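Local coordinates for protein aldehyde dehydrogenase (PDB 3I44) that probably catalyses the NAD(P)+-dependent oxidation of an aldehyde to the corresponding carboxylic acid, as members of the aldehyde dehydrogenase family do, at residues N134-Y139 / G480-I485; S233-P239 / N259-K265. The protein carries 1 engineered substitution. One frame throughout, in Å; residues are numbered along the deposited sequence.

Interaction 1: residues N134-Y139 / G480-I485; sequences NFIKAY and GGLWGI
Asn-134 meets the second segment through its backbone alone, its O lying 4.3 Å from CA of Gly-481. One residue on, Phe-135 sets the CE1 and CZ side of its ring against Gly-480 and Gly-481: CE1 comes to 3.5 Å from Gly-481 N, and CZ to 3.7 Å from Gly-480 CA. CG stands anti to the carbonyl carbon (chi1 -75°), which carries the ring across to the other helix. There CA of Gly-484, with no side chain to crowd CE1, sits at the ring edge, and Ile-485 CG1 is 4.1 Å from CD1. Helix 174-188 packs on the same ring through Leu-180, Ile-183, Pro-184 and Leu-187. Ala-138 points its CB toward the partner, 3.6 Å from Leu-482 N, with Leu-482 CG and Ile-485 CD1 also against the methyl. Tyr-139 closes the row; its CD1 touches Ile-485 CD1 at 4.1 Å, the two side chains crossing at about a right angle. No hydrogen bond joins the segments. Their short helical axes cross nearly perpendicularly (-82°), packing the end of helix 117-141 on the short helix that leads into strand 489-494, the antiparallel partner of strand 156-168.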
loop_
_atom_site.group_PDB
_atom_site.type_symbol
_atom_site.label_atom_id
_atom_site.label_comp_id
_atom_site.label_asym_id
_atom_site.label_seq_id
_atom_site.Cartn_x
_atom_site.Cartn_y
_atom_site.Cartn_z
ATOM N N ASN A 134 20.679 -0.725 12.781
ATOM C CA ASN A 134 19.777 -1.804 12.447
ATOM C C ASN A 134 19.513 -1.915 10.920
ATOM O O ASN A 134 19.341 -3.028 10.392
ATOM C CB ASN A 134 18.505 -1.724 13.266
ATOM C CG ASN A 134 18.716 -2.168 14.722
ATOM O OD1 ASN A 134 19.414 -3.129 15.000
ATOM N ND2 ASN A 134 18.071 -1.485 15.633
ATOM N N PHE A 135 19.528 -0.779 10.219
ATOM C CA PHE A 135 19.475 -0.785 8.751
ATOM C C PHE A 135 20.761 -1.405 8.162
ATOM O O PHE A 135 20.705 -2.197 7.249
ATOM C CB PHE A 135 19.290 0.636 8.189
ATOM C CG PHE A 135 17.878 1.167 8.361
ATOM C CD1 PHE A 135 16.799 0.476 7.833
ATOM C CD2 PHE A 135 17.639 2.307 9.065
ATOM C CE1 PHE A 135 15.522 0.962 7.976
ATOM C CE2 PHE A 135 16.354 2.778 9.229
ATOM C CZ PHE A 135 15.301 2.113 8.691
ATOM N N ILE A 136 21.909 -1.028 8.704
ATOM C CA ILE A 136 23.180 -1.625 8.303
ATOM C C ILE A 136 23.162 -3.144 8.420
ATOM O O ILE A 136 23.477 -3.827 7.441
ATOM C CB ILE A 136 24.349 -1.026 9.097
ATOM C CG1 ILE A 136 24.650 0.382 8.574
ATOM C CG2 ILE A 136 25.599 -1.926 9.008
ATOM C CD1 ILE A 136 25.506 1.197 9.520
ATOM N N LYS A 137 22.798 -3.665 9.591
ATOM C CA LYS A 137 22.671 -5.098 9.784
ATOM C C LYS A 137 21.705 -5.722 8.775
ATOM O O LYS A 137 22.042 -6.739 8.143
ATOM C CB LYS A 137 22.248 -5.458 11.210
ATOM C CG LYS A 137 22.008 -6.992 11.387
ATOM C CD LYS A 137 21.766 -7.398 12.832
ATOM C CE LYS A 137 21.607 -8.935 12.947
ATOM N NZ LYS A 137 20.761 -9.252 14.154
ATOM N N ALA A 138 20.515 -5.128 8.628
ATOM C CA ALA A 138 19.525 -5.638 7.669
ATOM C C ALA A 138 20.091 -5.636 6.244
ATOM O O ALA A 138 19.954 -6.613 5.539
ATOM C CB ALA A 138 18.186 -4.837 7.729
ATOM N N TYR A 139 20.766 -4.561 5.847
ATOM C CA TYR A 139 21.265 -4.444 4.471
ATOM C C TYR A 139 22.249 -5.553 4.136
ATOM O O TYR A 139 22.265 -6.048 3.020
ATOM C CB TYR A 139 21.980 -3.142 4.252
ATOM C CG TYR A 139 22.053 -2.653 2.826
ATOM C CD1 TYR A 139 20.891 -2.474 2.052
ATOM C CD2 TYR A 139 23.263 -2.259 2.272
ATOM C CE1 TYR A 139 20.962 -1.955 0.757
ATOM C CE2 TYR A 139 23.330 -1.728 0.984
ATOM C CZ TYR A 139 22.181 -1.564 0.241
ATOM O OH TYR A 139 22.252 -1.041 -1.041
ATOM N N GLY A 480 11.776 0.438 9.484
ATOM C CA GLY A 480 12.833 -0.195 10.244
ATOM C C GLY A 480 13.289 -1.532 9.670
ATOM O O GLY A 480 12.496 -2.300 9.097
ATOM N N GLY A 481 14.581 -1.828 9.853
ATOM C CA GLY A 481 15.143 -3.084 9.367
ATOM C C GLY A 481 14.817 -3.391 7.905
ATOM O O GLY A 481 14.758 -2.500 7.033
ATOM N N LEU A 482 14.564 -4.666 7.640
ATOM C CA LEU A 482 14.353 -5.107 6.260
ATOM C C LEU A 482 13.035 -4.572 5.710
ATOM O O LEU A 482 12.941 -4.249 4.521
ATOM C CB LEU A 482 14.306 -6.625 6.177
ATOM C CG LEU A 482 15.544 -7.284 5.597
ATOM C CD1 LEU A 482 15.446 -8.799 5.867
ATOM C CD2 LEU A 482 15.601 -6.957 4.112
ATOM N N TRP A 483 12.028 -4.506 6.581
ATOM C CA TRP A 483 10.711 -4.013 6.186
ATOM C C TRP A 483 10.875 -2.614 5.603
ATOM O O TRP A 483 10.307 -2.298 4.553
ATOM C CB TRP A 483 9.736 -3.985 7.377
ATOM C CG TRP A 483 9.082 -5.342 7.724
ATOM C CD1 TRP A 483 7.938 -5.884 7.164
ATOM C CD2 TRP A 483 9.530 -6.285 8.692
ATOM N NE1 TRP A 483 7.658 -7.084 7.734
ATOM C CE2 TRP A 483 8.621 -7.371 8.667
ATOM C CE3 TRP A 483 10.609 -6.324 9.574
ATOM C CZ2 TRP A 483 8.749 -8.473 9.501
ATOM C CZ3 TRP A 483 10.756 -7.438 10.397
ATOM C CH2 TRP A 483 9.821 -8.502 10.353
ATOM N N GLY A 484 11.695 -1.801 6.269
ATOM C CA GLY A 484 11.814 -0.399 5.954
ATOM C C GLY A 484 12.553 -0.169 4.657
ATOM O O GLY A 484 12.178 0.709 3.876
ATOM N N ILE A 485 13.589 -0.983 4.423
ATOM C CA ILE A 485 14.338 -0.943 3.159
ATOM C C ILE A 485 13.401 -1.274 1.978
ATOM O O ILE A 485 13.468 -0.614 0.922
ATOM C CB ILE A 485 15.559 -1.907 3.165
ATOM C CG1 ILE A 485 16.623 -1.399 4.140
ATOM C CG2 ILE A 485 16.180 -1.995 1.772
ATOM C CD1 ILE A 485 17.655 -2.423 4.583
#

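Interaction 2: residues S233-P239 / N259-K265; sequences SYLSAHP and NASNTLK
Two helix C-termini and the loops that follow them meet here, at the ends of helices 228-237 and 250-261, which precede and follow strand 243-247 in the chain. Lys-265 reaches across from the second loop. Beyond CB its chain is extended (chi2 and chi3 trans) and then bends at chi4 (55°), bringing NZ to 2.6 Å from His-238 O. The ammonium approaches that oxygen from above the carbonyl plane, 45° out of it, with a C=O...N angle of 130°. Two short bonds, to His-238 O and to Thr-263 OG1 of its own segment, and a weak one of 3.3 Å from NZ to Ser-236 O hold the buried amine. The positive charge would probably be favoured by the carbonyls that collect at the end of helix 228-237. Ser-236 O is shared: CA of Ala-260 makes a CA-H...O contact to it at 3.2 Å.

Further back along the helices, Asn-259 points at the first segment and lies alongside its serines, CB 3.2 Å from Ser-236 OG and ND2 3.5 Å from Ser-233 CB. Ser-236 OG itself turns back to donate to Ser-233 O, while Ser-233 OG bonds to Gly-228 O. At the other end, Thr-263 CG2 packs on Pro-239 CA at 4.0 Å. His-238 is held through ND1 by Asp-240 N and through NE2 by Asp-66 OD1, on helix 62-79, and Ser-261 touches Ser-257 of the second subunit. The lysine's grip resembles side-chain capping of a helix C-terminus, within the beta-alpha-beta crossover from strand 243-247 through helix 250-261 to parallel strand 266-270, in what is probably the Rossmann-like coenzyme-binding domain of the aldehyde dehydrogenase family.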
loop_
_atom_site.group_PDB
_atom_site.type_symbol
_atom_site.label_atom_id
_atom_site.label_comp_id
_atom_site.label_asym_id
_atom_site.label_seq_id
_atom_site.Cartn_x
_atom_site.Cartn_y
_atom_site.Cartn_z
ATOM N N SER A 233 1.385 19.011 1.033
ATOM C CA SER A 233 0.368 18.644 0.050
ATOM C C SER A 233 0.900 18.685 -1.376
ATOM O O SER A 233 0.560 17.823 -2.175
ATOM C CB SER A 233 -0.854 19.560 0.135
ATOM O OG SER A 233 -1.239 19.686 1.482
ATOM N N TYR A 234 1.713 19.689 -1.688
ATOM C CA TYR A 234 2.294 19.811 -3.016
ATOM C C TYR A 234 3.249 18.626 -3.367
ATOM O O TYR A 234 3.216 18.079 -4.479
ATOM C CB TYR A 234 3.035 21.154 -3.124
ATOM C CG TYR A 234 3.564 21.425 -4.510
ATOM C CD1 TYR A 234 2.688 21.693 -5.576
ATOM C CD2 TYR A 234 4.927 21.376 -4.771
ATOM C CE1 TYR A 234 3.187 21.945 -6.874
ATOM C CE2 TYR A 234 5.443 21.618 -6.051
ATOM C CZ TYR A 234 4.570 21.898 -7.098
ATOM O OH TYR A 234 5.083 22.145 -8.363
ATOM N N LEU A 235 4.101 18.235 -2.425
ATOM C CA LEU A 235 4.895 17.000 -2.593
ATOM C C LEU A 235 4.002 15.759 -2.812
ATOM O O LEU A 235 4.233 14.956 -3.719
ATOM C CB LEU A 235 5.809 16.773 -1.362
ATOM C CG LEU A 235 6.923 17.791 -1.100
ATOM C CD1 LEU A 235 7.730 17.416 0.158
ATOM C CD2 LEU A 235 7.873 17.946 -2.287
ATOM N N SER A 236 2.965 15.602 -2.001
ATOM C CA SER A 236 2.131 14.409 -2.109
ATOM C C SER A 236 1.389 14.325 -3.439
ATOM O O SER A 236 1.016 13.243 -3.873
ATOM C CB SER A 236 1.156 14.330 -0.947
ATOM O OG SER A 236 0.367 15.487 -0.941
ATOM N N ALA A 237 1.208 15.454 -4.113
ATOM C CA ALA A 237 0.538 15.474 -5.411
ATOM C C ALA A 237 1.495 15.607 -6.601
ATOM O O ALA A 237 1.058 15.574 -7.737
ATOM C CB ALA A 237 -0.564 16.601 -5.441
ATOM N N HIS A 238 2.799 15.722 -6.355
ATOM C CA HIS A 238 3.724 16.046 -7.432
ATOM C C HIS A 238 3.937 14.835 -8.371
ATOM O O HIS A 238 4.159 13.715 -7.918
ATOM C CB HIS A 238 5.056 16.535 -6.872
ATOM C CG HIS A 238 5.866 17.313 -7.851
ATOM N ND1 HIS A 238 6.563 16.717 -8.878
ATOM C CD2 HIS A 238 6.079 18.644 -7.971
ATOM C CE1 HIS A 238 7.174 17.647 -9.587
ATOM N NE2 HIS A 238 6.903 18.825 -9.055
ATOM N N PRO A 239 3.869 15.066 -9.683
ATOM C CA PRO A 239 3.951 13.929 -10.609
ATOM C C PRO A 239 5.343 13.268 -10.709
ATOM O O PRO A 239 5.418 12.122 -11.130
ATOM C CB PRO A 239 3.510 14.534 -11.959
ATOM C CG PRO A 239 3.829 16.007 -11.857
ATOM C CD PRO A 239 3.637 16.356 -10.377
ATOM N N ASN A 259 -4.297 13.297 -1.831
ATOM C CA ASN A 259 -3.504 14.049 -2.812
ATOM C C ASN A 259 -2.654 13.135 -3.688
ATOM O O ASN A 259 -2.454 13.422 -4.876
ATOM C CB ASN A 259 -2.610 15.087 -2.112
ATOM C CG ASN A 259 -3.428 16.227 -1.474
ATOM O OD1 ASN A 259 -4.475 16.582 -1.982
ATOM N ND2 ASN A 259 -2.957 16.768 -0.362
ATOM N N ALA A 260 -2.185 12.020 -3.110
ATOM C CA ALA A 260 -1.287 11.094 -3.811
ATOM C C ALA A 260 -2.011 10.197 -4.826
ATOM O O ALA A 260 -1.387 9.645 -5.732
ATOM C CB ALA A 260 -0.531 10.226 -2.780
ATOM N N SER A 261 -3.318 10.025 -4.652
ATOM C CA SER A 261 -4.070 9.040 -5.414
ATOM C C SER A 261 -4.120 9.363 -6.909
ATOM O O SER A 261 -4.107 8.459 -7.745
ATOM C CB SER A 261 -5.476 8.913 -4.837
ATOM O OG SER A 261 -6.138 10.152 -5.030
ATOM N N ASN A 262 -4.130 10.641 -7.270
ATOM C CA ASN A 262 -4.144 10.980 -8.695
ATOM C C ASN A 262 -2.855 10.595 -9.473
ATOM O O ASN A 262 -2.877 10.527 -10.692
ATOM C CB ASN A 262 -4.435 12.461 -8.899
ATOM C CG ASN A 262 -5.141 12.723 -10.205
ATOM O OD1 ASN A 262 -4.518 13.137 -11.201
ATOM N ND2 ASN A 262 -6.454 12.444 -10.229
ATOM N N THR A 263 -1.733 10.367 -8.800
ATOM C CA THR A 263 -0.557 9.852 -9.494
ATOM C C THR A 263 -0.219 8.402 -9.064
ATOM O O THR A 263 0.829 7.893 -9.422
ATOM C CB THR A 263 0.629 10.765 -9.294
ATOM O OG1 THR A 263 0.790 11.009 -7.897
ATOM C CG2 THR A 263 0.416 12.105 -10.034
ATOM N N LEU A 264 -1.120 7.758 -8.318
ATOM C CA LEU A 264 -0.952 6.370 -7.887
ATOM C C LEU A 264 0.420 6.099 -7.240
ATOM O O LEU A 264 1.069 5.096 -7.530
ATOM C CB LEU A 264 -1.171 5.447 -9.074
ATOM C CG LEU A 264 -2.602 5.512 -9.623
ATOM C CD1 LEU A 264 -2.704 4.922 -11.038
ATOM C CD2 LEU A 264 -3.573 4.830 -8.637
ATOM N N LYS A 265 0.858 7.035 -6.397
ATOM C CA LYS A 265 2.093 6.872 -5.615
ATOM C C LYS A 265 1.922 5.760 -4.604
ATOM O O LYS A 265 0.822 5.483 -4.134
ATOM C CB LYS A 265 2.427 8.153 -4.844
ATOM C CG LYS A 265 2.762 9.341 -5.669
ATOM C CD LYS A 265 3.007 10.514 -4.746
ATOM C CE LYS A 265 3.486 11.749 -5.465
ATOM N NZ LYS A 265 2.617 12.143 -6.512
#

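In the fold
From the N terminus, the chain first enters interaction 1 through the end of the long helix 117-141, then builds most of the protein before returning to it at residues 480-485, near the C terminus. That loop spans 340 residues. Interaction 2 is nested within it and far more local, joining helices 228-237 and 250-261 across 19 residues that include strand 243-247. The two contacts do not touch: their centres are 26 Å apart and their nearest atoms about 14 Å. Strand 156-168 connects their surroundings, pairing in one sheet with both strand 243-247 and the C-terminal strand 489-494, which follows helix 481-486.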